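Long-range contacts in ribose transcriptional regulator (Enterococcus faecium DO, PDB 4RK1), which binds ribose and probably regulates transcription as a DNA-binding repressor that responds to the sugar: residues B[11-16]-B[65-70]; B[30-35]-B[242-247]; B[164-169]-B[193-198]; B[233-238]-B[266-271]. One frame throughout, in Å; residues are numbered along the deposited sequence. Where two conformers were deposited one is given.

Contact 1. Residues B[11-16]-B[65-70]; sequences GVLVPD and DGFIIA
L13 brings its CD1 methyl to the rim of the F67 ring, where it lies near the ring plane, 3.9 Å from F67 CD2, and the two side chains meet at a slant. F67 is bridged with G11, so no side chain stands beside the ring at that position; the neighbour there is the backbone, G11 O lying 3.8 Å from F67 CD2. On the other face of the sheet V12 and I68 pair more loosely, V12 CG2 standing 4.5 Å from I68 CB, and both touch I29 of helix 20-33.

The backbones are parallel, with strand axes 4.7 Å apart at closest approach and 20° between their directions. Four bonds join them: G11 N to G66 O, I68 N to G11 O, L13 N to I68 O (2.8 Å) and A70 N to L13 O. The donor angles span 158° to 166°, evidence of nearly straight bonds. Two alpha carbons add CH...O contacts, the nearer being F67 CA to G11 O at 3.2 Å, so G11 O receives both I68 N and this weaker donor.

Past the strands, the ring of P15 approaches A70, CG being 4.0 Å from A70 O. Strands 39-44 and 90-93 flank the pair. The polar links between the segments are hydrogen bonds from peptide group to peptide group, and V12 and V14 bond onward through their backbones to segment 41-45, while the side chains that meet are apolar: the chemistry of an interior parallel pair in a Rossmann-like sheet covered by helices.

Contact 2. Residues B[30-35]-B[242-247]; sequences EDILYK and LGQTSA
I32 meets Q244 and A247 in the apolar part of this helix-to-helix contact. Its CG1 rests 3.6 Å from Q244 CA, while its CB comes equally near to the CB of A247, at 3.6 Å. The side chain points toward the partner helix and divides there: CG2, anti to the backbone N, lies by A247, and CD1 lies about 4.0 Å from Q244 CG, the I32 and Q244 side chains crossing at about a right angle. L33 adds CD2, 3.9 Å from A247 CB, its end swinging nearer although its first bond is directed to the flank. The small methyl of A247 is thus met by two branched side chains. Between the backbones, the nearest alpha carbons are I32 CA and Q244 CA, 5.8 Å apart.

The polar component is one hydrogen bond, from Q244 NE2 to D31 OD2 at 2.8 Å, with an N-H...O angle of 149°. The acceptor lies close to the amide plane of Q244, but the donor reaches OD2 from above the carboxylate plane, 36° out of it, and the two planes are turned 51° apart. An extended chain beyond CG carries the amide across to D31.

Within 242-247, S246 OG bonds to G243 O, which also accepts from A247 N on the same face of its plane; this polar hydroxyl is satisfied inside its own helix.

The contact joins helix 20-33 to helix 239-255, where I32 and L33 also reach L251. Strand 103-107 meets L242, T245 and S246 through V105, strand 39-44 receives L33 on T40, and E30 packs on N44 of the second subunit.

Contact 3. Residues B[164-169]-B[193-198]; sequences LPTQFS and DELAFG. With RIB (alpha-D-ribofuranose), chain K.
L195 carries the contact, its forked end lodged against the turn that follows strand 161-166. Although its first bond points to the flank, CG lies anti to the carbonyl carbon (chi1 -75°) and the two methyls are delivered to different partners. CD2 is 3.4 Å from both Q167 O and S169 O, and it also meets T166 CG2 at 3.6 Å, those two side chains running past each other in opposite directions. CD1 goes to the edge of the F168 ring, 3.6 Å from F168 CD1 and near the ring plane.

S169 contributes chiefly backbone. Its carbonyl borders L195, whereas its hydroxyl turns to G172 N, capping the start of helix 170-175 from the N-cap position. F168, the centre of an inverse gamma turn, starts away from helix 193-205, yet its ring returns to cross L195 at about a right angle. F168 CE2, across the ring from CD1, lies 3.6 Å from RIB O4, which approaches the ring obliquely.

No polar bond links the segments; E194 instead pairs with K170 in a salt bridge, and N192 OD1 accepts from L195 N. The arrangement is that of a ligand-pocket wall in the periplasmic-binding-protein fold of LacI regulators: a loop leaving a strand's C-terminal end presents an aromatic ring to the sugar, backed by the first turn of a neighbouring helix.

Contact 4. Residues B[233-238]-B[266-271]; sequences TTIAQP and LPVRFE. Unlike the reference sequence in segment 266-271: F270 (reference Leu). With RIB (alpha-D-ribofuranose), chain K.
I235 meets F270 and V268 on one face of this antiparallel pair. Its CD1 approaches the F270 ring at the edge, 3.6 Å from F270 CD1 and near the plane, the side chains crossing at about a right angle; its CG2 lies 3.8 Å from V268 CB. F270, which differs from the reference sequence, also receives T233 CG2 at its CZ, 3.5 Å away. On the opposite face A236 CB packs against the methylene chain of E271, 3.5 Å from CG. The bend of that chain at chi2 (-65°) lets its carboxyl end remain beside A236.

Beneath the side chains, two pairs of backbone bonds set the register. T234 and E271 bond reciprocally, as do A236 and R269, with A236 N to R269 O the shortest at 2.7 Å; I235 and F270 between them form the non-hydrogen-bonded pair. The strand directions are 157° apart. Beyond the strands P238 CD packs 3.4 Å from P267 O.

Farther out, T233 OG1 is bonded to R273 N. Q237 turns from the partner segment and belongs to the ribose pocket. Strand 233-236 lies in the sheet between strands 215-218 and 263-271, I235 touching I217 of the former. Helix 109-122 packs over the I235 face through L115 and H119, and L266 reaches V105 of strand 103-107.

Contacts 1, 3 and 4 all involve strands of the central sheets, and contact 2 lies beside them. I68 of contact 1 packs by CG2 on S246 OG of contact 2, 3.7 Å away, while L266 of contact 4 touches L242 in the same helix 239-255, which links strands 233-236 and 263-271. Contacts 3 and 4, with centres about 18 Å apart, are tied by a probable hydrogen bond between T234 OG1 and D193 OD1, at 2.7 Å. Both touch the ribose, through F168 and Q237, whereas in contact 1 the P15 side chain is about 6 Å from it. The centres of contacts 2 and 3 are about 28 Å apart, and each contact touches the second subunit.

Contact 1. Residues B[11-16]-B[65-70]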
loop_
_atom_site.group_PDB
_atom_site.type_symbol
_atom_site.label_atom_id
_atom_site.label_comp_id
_atom_site.label_asym_id
_atom_site.label_seq_id
_atom_site.Cartn_x
_atom_site.Cartn_y
_atom_site.Cartn_z
ATOM N N GLY B 11 18.544 1.218 -6.073
ATOM C CA GLY B 11 17.537 0.162 -5.989
ATOM C C GLY B 11 17.140 -0.202 -4.572
ATOM O O GLY B 11 17.990 -0.411 -3.718
ATOM N N VAL B 12 15.833 -0.287 -4.333
ATOM C CA VAL B 12 15.288 -0.652 -3.037
ATOM C C VAL B 12 14.618 -2.014 -3.174
ATOM O O VAL B 12 13.721 -2.181 -3.989
ATOM C CB VAL B 12 14.268 0.398 -2.562
ATOM C CG1 VAL B 12 13.757 0.062 -1.175
ATOM C CG2 VAL B 12 14.893 1.780 -2.577
ATOM N N LEU B 13 15.066 -2.990 -2.392
ATOM C CA LEU B 13 14.518 -4.328 -2.463
ATOM C C LEU B 13 13.695 -4.604 -1.217
ATOM O O LEU B 13 14.217 -4.579 -0.107
ATOM C CB LEU B 13 15.640 -5.361 -2.631
ATOM C CG LEU B 13 16.156 -5.557 -4.063
ATOM C CD1 LEU B 13 16.692 -4.267 -4.655
ATOM C CD2 LEU B 13 17.220 -6.643 -4.102
ATOM N N VAL B 14 12.402 -4.860 -1.400
ATOM C CA VAL B 14 11.516 -5.118 -0.270
ATOM C C VAL B 14 10.821 -6.463 -0.416
ATOM O O VAL B 14 10.686 -6.969 -1.520
ATOM C CB VAL B 14 10.449 -4.011 -0.075
ATOM C CG1 VAL B 14 11.102 -2.660 0.153
ATOM C CG2 VAL B 14 9.489 -3.946 -1.253
ATOM N N PRO B 15 10.373 -7.040 0.710
ATOM C CA PRO B 15 9.682 -8.325 0.652
ATOM C C PRO B 15 8.258 -8.236 0.096
ATOM O O PRO B 15 7.766 -9.213 -0.439
ATOM C CB PRO B 15 9.628 -8.792 2.120
ATOM C CG PRO B 15 10.207 -7.707 2.952
ATOM C CD PRO B 15 10.486 -6.516 2.083
ATOM N N ASP B 16 7.608 -7.083 0.234
ATOM C CA ASP B 16 6.174 -6.988 -0.035
ATOM C C ASP B 16 5.723 -5.542 -0.238
ATOM O O ASP B 16 5.371 -4.855 0.721
ATOM C CB ASP B 16 5.415 -7.614 1.142
ATOM C CG ASP B 16 3.904 -7.572 0.975
ATOM O OD1 ASP B 16 3.399 -7.256 -0.126
ATOM O OD2 ASP B 16 3.218 -7.868 1.971
ATOM N N ASP B 65 23.458 2.099 -8.923
ATOM C CA ASP B 65 24.625 2.659 -8.217
ATOM C C ASP B 65 24.776 2.126 -6.798
ATOM O O ASP B 65 25.888 1.963 -6.296
ATOM C CB ASP B 65 24.526 4.191 -8.163
ATOM C CG ASP B 65 25.876 4.872 -7.930
ATOM O OD1 ASP B 65 26.879 4.464 -8.546
ATOM O OD2 ASP B 65 25.928 5.842 -7.147
ATOM N N GLY B 66 23.658 1.868 -6.136
ATOM C CA GLY B 66 23.670 1.407 -4.749
ATOM C C GLY B 66 22.328 0.799 -4.432
ATOM O O GLY B 66 21.377 1.014 -5.173
ATOM N N PHE B 67 22.263 0.030 -3.347
ATOM C CA PHE B 67 21.057 -0.690 -2.975
ATOM C C PHE B 67 20.678 -0.530 -1.516
ATOM O O PHE B 67 21.527 -0.378 -0.653
ATOM C CB PHE B 67 21.210 -2.181 -3.272
ATOM C CG PHE B 67 21.377 -2.485 -4.722
ATOM C CD1 PHE B 67 22.618 -2.338 -5.334
ATOM C CD2 PHE B 67 20.303 -2.904 -5.484
ATOM C CE1 PHE B 67 22.781 -2.613 -6.682
ATOM C CE2 PHE B 67 20.462 -3.180 -6.834
ATOM C CZ PHE B 67 21.704 -3.042 -7.429
ATOM N N ILE B 68 19.375 -0.572 -1.256
ATOM C CA ILE B 68 18.848 -0.625 0.087
ATOM C C ILE B 68 18.005 -1.883 0.144
ATOM O O ILE B 68 17.039 -2.021 -0.595
ATOM C CB ILE B 68 18.020 0.618 0.400
ATOM C CG1 ILE B 68 18.905 1.867 0.262
ATOM C CG2 ILE B 68 17.420 0.511 1.793
ATOM C CD1 ILE B 68 18.144 3.175 0.298
ATOM N N ILE B 69 18.389 -2.794 1.026
ATOM C CA ILE B 69 17.923 -4.165 1.001
ATOM C C ILE B 69 17.221 -4.492 2.307
ATOM O O ILE B 69 17.861 -4.586 3.363
ATOM C CB ILE B 69 19.114 -5.134 0.801
ATOM C CG1 ILE B 69 19.878 -4.761 -0.478
ATOM C CG2 ILE B 69 18.620 -6.578 0.737
ATOM C CD1 ILE B 69 21.126 -5.585 -0.729
ATOM N N ALA B 70 15.903 -4.668 2.225
ATOM C CA ALA B 70 15.066 -4.929 3.384
ATOM C C ALA B 70 14.542 -6.365 3.417
ATOM O O ALA B 70 13.838 -6.742 4.355
ATOM C CB ALA B 70 13.897 -3.959 3.398
#

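Contact 2. Residues B[30-35]-B[242-247]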
loop_
_atom_site.group_PDB
_atom_site.type_symbol
_atom_site.label_atom_id
_atom_site.label_comp_id
_atom_site.label_asym_id
_atom_site.label_seq_id
_atom_site.Cartn_x
_atom_site.Cartn_y
_atom_site.Cartn_z
ATOM N N GLU B 30 12.861 7.944 -0.813
ATOM C CA GLU B 30 12.712 8.888 -1.931
ATOM C C GLU B 30 12.864 10.331 -1.483
ATOM O O GLU B 30 13.446 11.152 -2.194
ATOM C CB GLU B 30 11.344 8.732 -2.594
ATOM C CG GLU B 30 11.186 7.463 -3.402
ATOM C CD GLU B 30 9.757 7.249 -3.854
ATOM O OE1 GLU B 30 8.849 7.928 -3.325
ATOM O OE2 GLU B 30 9.546 6.399 -4.738
ATOM N N ASP B 31 12.324 10.634 -0.305
ATOM C CA ASP B 31 12.393 11.969 0.281
ATOM C C ASP B 31 13.826 12.487 0.363
ATOM O O ASP B 31 14.082 13.660 0.122
ATOM C CB ASP B 31 11.783 11.959 1.682
ATOM C CG ASP B 31 11.802 13.330 2.343
ATOM O OD1 ASP B 31 11.036 14.208 1.911
ATOM O OD2 ASP B 31 12.562 13.521 3.305
ATOM N N ILE B 32 14.752 11.605 0.714
ATOM C CA ILE B 32 16.149 11.968 0.827
ATOM C C ILE B 32 16.857 11.914 -0.528
ATOM O O ILE B 32 17.595 12.829 -0.885
ATOM C CB ILE B 32 16.864 11.034 1.831
ATOM C CG1 ILE B 32 16.243 11.171 3.230
ATOM C CG2 ILE B 32 18.365 11.288 1.842
ATOM C CD1 ILE B 32 16.221 12.575 3.804
ATOM N N LEU B 33 16.654 10.836 -1.276
ATOM C CA LEU B 33 17.384 10.644 -2.524
ATOM C C LEU B 33 17.004 11.676 -3.589
ATOM O O LEU B 33 17.869 12.125 -4.342
ATOM C CB LEU B 33 17.173 9.230 -3.062
ATOM C CG LEU B 33 17.732 8.094 -2.190
ATOM C CD1 LEU B 33 17.609 6.766 -2.915
ATOM C CD2 LEU B 33 19.171 8.350 -1.783
ATOM N N TYR B 34 15.726 12.044 -3.641
ATOM C CA TYR B 34 15.218 13.058 -4.584
ATOM C C TYR B 34 16.022 14.354 -4.507
ATOM O O TYR B 34 16.326 14.959 -5.529
ATOM C CB TYR B 34 13.733 13.350 -4.311
ATOM C CG TYR B 34 13.140 14.502 -5.095
ATOM C CD1 TYR B 34 12.746 14.340 -6.422
ATOM C CD2 TYR B 34 12.953 15.753 -4.504
ATOM C CE1 TYR B 34 12.196 15.390 -7.140
ATOM C CE2 TYR B 34 12.403 16.809 -5.215
ATOM C CZ TYR B 34 12.027 16.623 -6.532
ATOM O OH TYR B 34 11.481 17.666 -7.244
ATOM N N LYS B 35 16.382 14.759 -3.296
ATOM C CA LYS B 35 17.126 15.999 -3.077
ATOM C C LYS B 35 18.555 15.965 -3.625
ATOM O O LYS B 35 19.152 17.017 -3.829
ATOM C CB LYS B 35 17.142 16.359 -1.586
ATOM C CG LYS B 35 15.794 16.827 -1.054
ATOM C CD LYS B 35 15.885 17.308 0.387
ATOM C CE LYS B 35 15.919 16.148 1.369
ATOM N NZ LYS B 35 16.474 16.547 2.692
ATOM N N LEU B 242 12.910 5.713 9.186
ATOM C CA LEU B 242 13.720 4.544 8.866
ATOM C C LEU B 242 14.166 4.586 7.406
ATOM O O LEU B 242 15.335 4.361 7.092
ATOM C CB LEU B 242 12.921 3.267 9.154
ATOM C CG LEU B 242 13.539 1.922 8.804
ATOM C CD1 LEU B 242 14.826 1.713 9.578
ATOM C CD2 LEU B 242 12.543 0.810 9.098
ATOM N N GLY B 243 13.239 4.911 6.520
ATOM C CA GLY B 243 13.564 5.085 5.104
ATOM C C GLY B 243 14.543 6.208 4.845
ATOM O O GLY B 243 15.531 6.029 4.131
ATOM N N GLN B 244 14.276 7.368 5.433
ATOM C CA GLN B 244 15.199 8.502 5.344
ATOM C C GLN B 244 16.604 8.140 5.830
ATOM O O GLN B 244 17.591 8.473 5.188
ATOM C CB GLN B 244 14.695 9.668 6.180
ATOM C CG GLN B 244 13.448 10.364 5.657
ATOM C CD GLN B 244 13.063 11.524 6.555
ATOM O OE1 GLN B 244 12.888 11.353 7.759
ATOM N NE2 GLN B 244 12.959 12.712 5.979
ATOM N N THR B 245 16.680 7.474 6.977
ATOM C CA THR B 245 17.961 7.136 7.587
ATOM C C THR B 245 18.740 6.187 6.703
ATOM O O THR B 245 19.944 6.377 6.478
ATOM C CB THR B 245 17.769 6.527 8.993
ATOM O OG1 THR B 245 17.024 7.437 9.800
ATOM C CG2 THR B 245 19.090 6.273 9.656
ATOM N N SER B 246 18.052 5.189 6.164
ATOM C CA SER B 246 18.685 4.256 5.221
ATOM C C SER B 246 19.229 4.997 3.995
ATOM O O SER B 246 20.352 4.743 3.546
ATOM C CB SER B 246 17.718 3.115 4.841
ATOM O OG SER B 246 16.757 3.532 3.885
ATOM N N ALA B 247 18.476 5.970 3.490
ATOM C CA ALA B 247 18.935 6.728 2.327
ATOM C C ALA B 247 20.128 7.632 2.668
ATOM O O ALA B 247 21.082 7.725 1.880
ATOM C CB ALA B 247 17.795 7.557 1.742
#

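Contact 3. Residues B[164-169]-B[193-198]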
loop_
_atom_site.group_PDB
_atom_site.type_symbol
_atom_site.label_atom_id
_atom_site.label_comp_id
_atom_site.label_asym_id
_atom_site.label_seq_id
_atom_site.Cartn_x
_atom_site.Cartn_y
_atom_site.Cartn_z
ATOM N N LEU B 164 -0.871 -18.785 16.865
ATOM C CA LEU B 164 -1.687 -18.798 15.651
ATOM C C LEU B 164 -0.869 -18.364 14.438
ATOM O O LEU B 164 -1.030 -17.238 13.942
ATOM C CB LEU B 164 -2.920 -17.913 15.829
ATOM C CG LEU B 164 -3.825 -18.246 17.011
ATOM C CD1 LEU B 164 -4.931 -17.217 17.121
ATOM C CD2 LEU B 164 -4.423 -19.636 16.878
ATOM N N PRO B 165 0.027 -19.247 13.962
ATOM C CA PRO B 165 0.798 -18.938 12.762
ATOM C C PRO B 165 -0.099 -18.853 11.530
ATOM O O PRO B 165 -1.068 -19.594 11.421
ATOM C CB PRO B 165 1.780 -20.107 12.649
ATOM C CG PRO B 165 1.136 -21.220 13.389
ATOM C CD PRO B 165 0.341 -20.588 14.492
ATOM N N THR B 166 0.218 -17.936 10.624
ATOM C CA THR B 166 -0.601 -17.709 9.441
ATOM C C THR B 166 0.226 -17.008 8.355
ATOM O O THR B 166 1.434 -16.852 8.497
ATOM C CB THR B 166 -1.905 -16.943 9.805
ATOM O OG1 THR B 166 -2.815 -16.955 8.692
ATOM C CG2 THR B 166 -1.627 -15.499 10.255
ATOM N N GLN B 167 -0.417 -16.625 7.258
ATOM C CA GLN B 167 0.247 -15.860 6.205
ATOM C C GLN B 167 0.367 -14.415 6.678
ATOM O O GLN B 167 -0.512 -13.919 7.380
ATOM C CB GLN B 167 -0.535 -15.928 4.887
ATOM C CG GLN B 167 -0.541 -17.300 4.219
ATOM C CD GLN B 167 -1.500 -18.289 4.869
ATOM O OE1 GLN B 167 -2.644 -17.949 5.185
ATOM N NE2 GLN B 167 -1.038 -19.521 5.074
ATOM N N PHE B 168 1.448 -13.746 6.294
ATOM C CA PHE B 168 1.752 -12.408 6.799
ATOM C C PHE B 168 0.958 -11.373 5.983
ATOM O O PHE B 168 1.502 -10.711 5.106
ATOM C CB PHE B 168 3.270 -12.153 6.701
ATOM C CG PHE B 168 3.837 -11.231 7.767
ATOM C CD1 PHE B 168 3.091 -10.811 8.869
ATOM C CD2 PHE B 168 5.171 -10.836 7.687
ATOM C CE1 PHE B 168 3.649 -9.986 9.839
ATOM C CE2 PHE B 168 5.733 -10.021 8.657
ATOM C CZ PHE B 168 4.974 -9.593 9.736
ATOM N N SER B 169 -0.336 -11.269 6.252
ATOM C CA SER B 169 -1.214 -10.413 5.444
ATOM C C SER B 169 -2.545 -10.246 6.139
ATOM O O SER B 169 -2.835 -10.957 7.095
ATOM C CB SER B 169 -1.453 -11.046 4.066
ATOM O OG SER B 169 -2.172 -12.263 4.204
ATOM N N ASP B 193 0.276 -4.724 11.724
ATOM C CA ASP B 193 -1.042 -4.098 11.659
ATOM C C ASP B 193 -1.963 -4.774 10.635
ATOM O O ASP B 193 -3.169 -4.901 10.863
ATOM C CB ASP B 193 -0.900 -2.606 11.371
ATOM C CG ASP B 193 -0.249 -1.829 12.536
ATOM O OD1 ASP B 193 -0.294 -2.294 13.708
ATOM O OD2 ASP B 193 0.305 -0.742 12.274
ATOM N N GLU B 194 -1.388 -5.231 9.526
ATOM C CA GLU B 194 -2.169 -5.919 8.500
ATOM C C GLU B 194 -2.853 -7.170 9.069
ATOM O O GLU B 194 -4.048 -7.366 8.884
ATOM C CB GLU B 194 -1.289 -6.266 7.310
ATOM C CG GLU B 194 -0.796 -5.034 6.575
ATOM C CD GLU B 194 -1.831 -4.462 5.627
ATOM O OE1 GLU B 194 -2.262 -5.194 4.718
ATOM O OE2 GLU B 194 -2.192 -3.274 5.773
ATOM N N LEU B 195 -2.095 -7.988 9.783
ATOM C CA LEU B 195 -2.663 -9.121 10.512
ATOM C C LEU B 195 -3.795 -8.677 11.426
ATOM O O LEU B 195 -4.842 -9.317 11.472
ATOM C CB LEU B 195 -1.587 -9.832 11.328
ATOM C CG LEU B 195 -0.618 -10.715 10.535
ATOM C CD1 LEU B 195 0.546 -11.111 11.424
ATOM C CD2 LEU B 195 -1.306 -11.968 9.993
ATOM N N ALA B 196 -3.601 -7.581 12.158
ATOM C CA ALA B 196 -4.658 -7.106 13.035
ATOM C C ALA B 196 -5.922 -6.740 12.251
ATOM O O ALA B 196 -7.036 -7.024 12.715
ATOM C CB ALA B 196 -4.184 -5.928 13.889
ATOM N N PHE B 197 -5.763 -6.098 11.089
ATOM C CA PHE B 197 -6.928 -5.705 10.281
ATOM C C PHE B 197 -7.722 -6.950 9.849
ATOM O O PHE B 197 -8.948 -6.944 9.847
ATOM C CB PHE B 197 -6.533 -4.926 9.036
ATOM C CG PHE B 197 -5.751 -3.660 9.299
ATOM C CD1 PHE B 197 -5.774 -3.030 10.533
ATOM C CD2 PHE B 197 -4.985 -3.101 8.281
ATOM C CE1 PHE B 197 -5.051 -1.875 10.748
ATOM C CE2 PHE B 197 -4.263 -1.945 8.492
ATOM C CZ PHE B 197 -4.294 -1.329 9.726
ATOM N N GLY B 198 -7.004 -8.004 9.481
ATOM C CA GLY B 198 -7.612 -9.308 9.208
ATOM C C GLY B 198 -8.473 -9.820 10.337
ATOM O O GLY B 198 -9.592 -10.290 10.109
HETATM O O5 RIB K . 4.464 -4.917 8.457
HETATM C C5 RIB K . 5.409 -5.677 7.692
HETATM C C4 RIB K . 6.412 -6.181 8.631
HETATM O O4 RIB K . 7.429 -6.930 7.943
HETATM C C3 RIB K . 6.913 -4.879 9.237
HETATM O O3 RIB K . 6.638 -4.979 10.622
HETATM C C2 RIB K . 8.369 -4.833 8.826
HETATM O O2 RIB K . 9.238 -4.542 9.909
HETATM C C1 RIB K . 8.631 -6.150 8.066
HETATM O O1 RIB K . 9.697 -6.900 8.615
#

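Contact 4. Residues B[233-238]-B[266-271]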
loop_
_atom_site.group_PDB
_atom_site.type_symbol
_atom_site.label_atom_id
_atom_site.label_comp_id
_atom_site.label_asym_id
_atom_site.label_seq_id
_atom_site.Cartn_x
_atom_site.Cartn_y
_atom_site.Cartn_z
ATOM N N THR B 233 -4.541 0.077 18.675
ATOM C CA THR B 233 -3.419 0.192 19.567
ATOM C C THR B 233 -2.304 -0.635 18.977
ATOM O O THR B 233 -2.532 -1.760 18.531
ATOM C CB THR B 233 -3.834 -0.297 20.966
ATOM O OG1 THR B 233 -4.773 0.643 21.505
ATOM C CG2 THR B 233 -2.650 -0.445 21.899
ATOM N N THR B 234 -1.098 -0.080 18.950
ATOM C CA THR B 234 -0.010 -0.695 18.198
ATOM C C THR B 234 1.364 -0.208 18.664
ATOM O O THR B 234 1.466 0.774 19.392
ATOM C CB THR B 234 -0.196 -0.423 16.678
ATOM O OG1 THR B 234 0.746 -1.183 15.922
ATOM C CG2 THR B 234 -0.040 1.065 16.347
ATOM N N ILE B 235 2.407 -0.930 18.263
ATOM C CA ILE B 235 3.793 -0.493 18.458
ATOM C C ILE B 235 4.256 0.251 17.217
ATOM O O ILE B 235 4.320 -0.310 16.133
ATOM C CB ILE B 235 4.730 -1.688 18.718
ATOM C CG1 ILE B 235 4.210 -2.533 19.887
ATOM C CG2 ILE B 235 6.161 -1.224 18.942
ATOM C CD1 ILE B 235 3.945 -1.760 21.162
ATOM N N ALA B 236 4.570 1.530 17.372
ATOM C CA ALA B 236 4.954 2.344 16.239
ATOM C C ALA B 236 6.429 2.156 15.923
ATOM O O ALA B 236 7.268 2.379 16.772
ATOM C CB ALA B 236 4.677 3.818 16.521
ATOM N N GLN B 237 6.727 1.729 14.700
ATOM C CA GLN B 237 8.047 1.883 14.124
ATOM C C GLN B 237 8.088 3.262 13.476
ATOM O O GLN B 237 7.078 3.713 12.942
ATOM C CB GLN B 237 8.294 0.827 13.051
ATOM C CG GLN B 237 8.428 -0.594 13.558
ATOM C CD GLN B 237 8.967 -1.522 12.491
ATOM O OE1 GLN B 237 8.236 -2.340 11.923
ATOM N NE2 GLN B 237 10.244 -1.381 12.189
ATOM N N PRO B 238 9.243 3.945 13.517
ATOM C CA PRO B 238 9.337 5.237 12.834
ATOM C C PRO B 238 9.626 4.992 11.345
ATOM O O PRO B 238 10.777 5.104 10.894
ATOM C CB PRO B 238 10.517 5.912 13.540
ATOM C CG PRO B 238 11.413 4.768 13.917
ATOM C CD PRO B 238 10.494 3.602 14.220
ATOM N N LEU B 266 16.909 2.555 15.756
ATOM C CA LEU B 266 15.906 3.566 16.055
ATOM C C LEU B 266 14.898 2.975 17.030
ATOM O O LEU B 266 14.629 1.767 16.995
ATOM C CB LEU B 266 15.203 4.025 14.778
ATOM C CG LEU B 266 16.103 4.517 13.642
ATOM C CD1 LEU B 266 15.260 4.812 12.414
ATOM C CD2 LEU B 266 16.897 5.746 14.048
ATOM N N PRO B 267 14.354 3.816 17.919
ATOM C CA PRO B 267 13.442 3.324 18.919
ATOM C C PRO B 267 12.047 3.129 18.361
ATOM O O PRO B 267 11.683 3.724 17.354
ATOM C CB PRO B 267 13.435 4.457 19.959
ATOM C CG PRO B 267 13.622 5.681 19.134
ATOM C CD PRO B 267 14.632 5.260 18.100
ATOM N N VAL B 268 11.274 2.302 19.040
ATOM C CA VAL B 268 9.855 2.144 18.750
ATOM C C VAL B 268 9.117 2.850 19.862
ATOM O O VAL B 268 9.737 3.321 20.816
ATOM C CB VAL B 268 9.444 0.663 18.673
ATOM C CG1 VAL B 268 10.176 -0.021 17.531
ATOM C CG2 VAL B 268 9.703 -0.059 19.989
ATOM N N ARG B 269 7.798 2.924 19.756
ATOM C CA ARG B 269 7.005 3.408 20.878
ATOM C C ARG B 269 5.590 2.921 20.853
ATOM O O ARG B 269 5.032 2.592 19.815
ATOM C CB ARG B 269 6.992 4.927 20.946
ATOM C CG ARG B 269 6.355 5.628 19.772
ATOM C CD ARG B 269 6.774 7.096 19.724
ATOM N NE ARG B 269 8.231 7.228 19.600
ATOM C CZ ARG B 269 9.083 7.505 20.593
ATOM N NH1 ARG B 269 10.384 7.574 20.335
ATOM N NH2 ARG B 269 8.662 7.711 21.841
ATOM N N PHE B 270 5.010 2.914 22.032
ATOM C CA PHE B 270 3.693 2.389 22.221
ATOM C C PHE B 270 2.694 3.441 21.801
ATOM O O PHE B 270 2.818 4.602 22.190
ATOM C CB PHE B 270 3.501 2.043 23.682
ATOM C CG PHE B 270 2.208 1.378 23.943
ATOM C CD1 PHE B 270 2.025 0.060 23.590
ATOM C CD2 PHE B 270 1.156 2.080 24.490
ATOM C CE1 PHE B 270 0.821 -0.554 23.802
ATOM C CE2 PHE B 270 -0.048 1.463 24.715
ATOM C CZ PHE B 270 -0.214 0.147 24.367
ATOM N N GLU B 271 1.731 3.055 20.970
ATOM C CA GLU B 271 0.674 3.979 20.533
ATOM C C GLU B 271 -0.647 3.469 21.069
ATOM O O GLU B 271 -1.234 2.533 20.521
ATOM C CB GLU B 271 0.620 4.098 19.004
ATOM C CG GLU B 271 1.851 4.690 18.355
ATOM C CD GLU B 271 2.092 6.145 18.724
ATOM O OE1 GLU B 271 1.140 6.821 19.149
ATOM O OE2 GLU B 271 3.240 6.618 18.588
HETATM O O5 RIB K . 4.464 -4.917 8.457
HETATM C C5 RIB K . 5.409 -5.677 7.692
HETATM C C4 RIB K . 6.412 -6.181 8.631
HETATM O O4 RIB K . 7.429 -6.930 7.943
HETATM C C3 RIB K . 6.913 -4.879 9.237
HETATM O O3 RIB K . 6.638 -4.979 10.622
HETATM C C2 RIB K . 8.369 -4.833 8.826
HETATM O O2 RIB K . 9.238 -4.542 9.909
HETATM C C1 RIB K . 8.631 -6.150 8.066
HETATM O O1 RIB K . 9.697 -6.900 8.615
#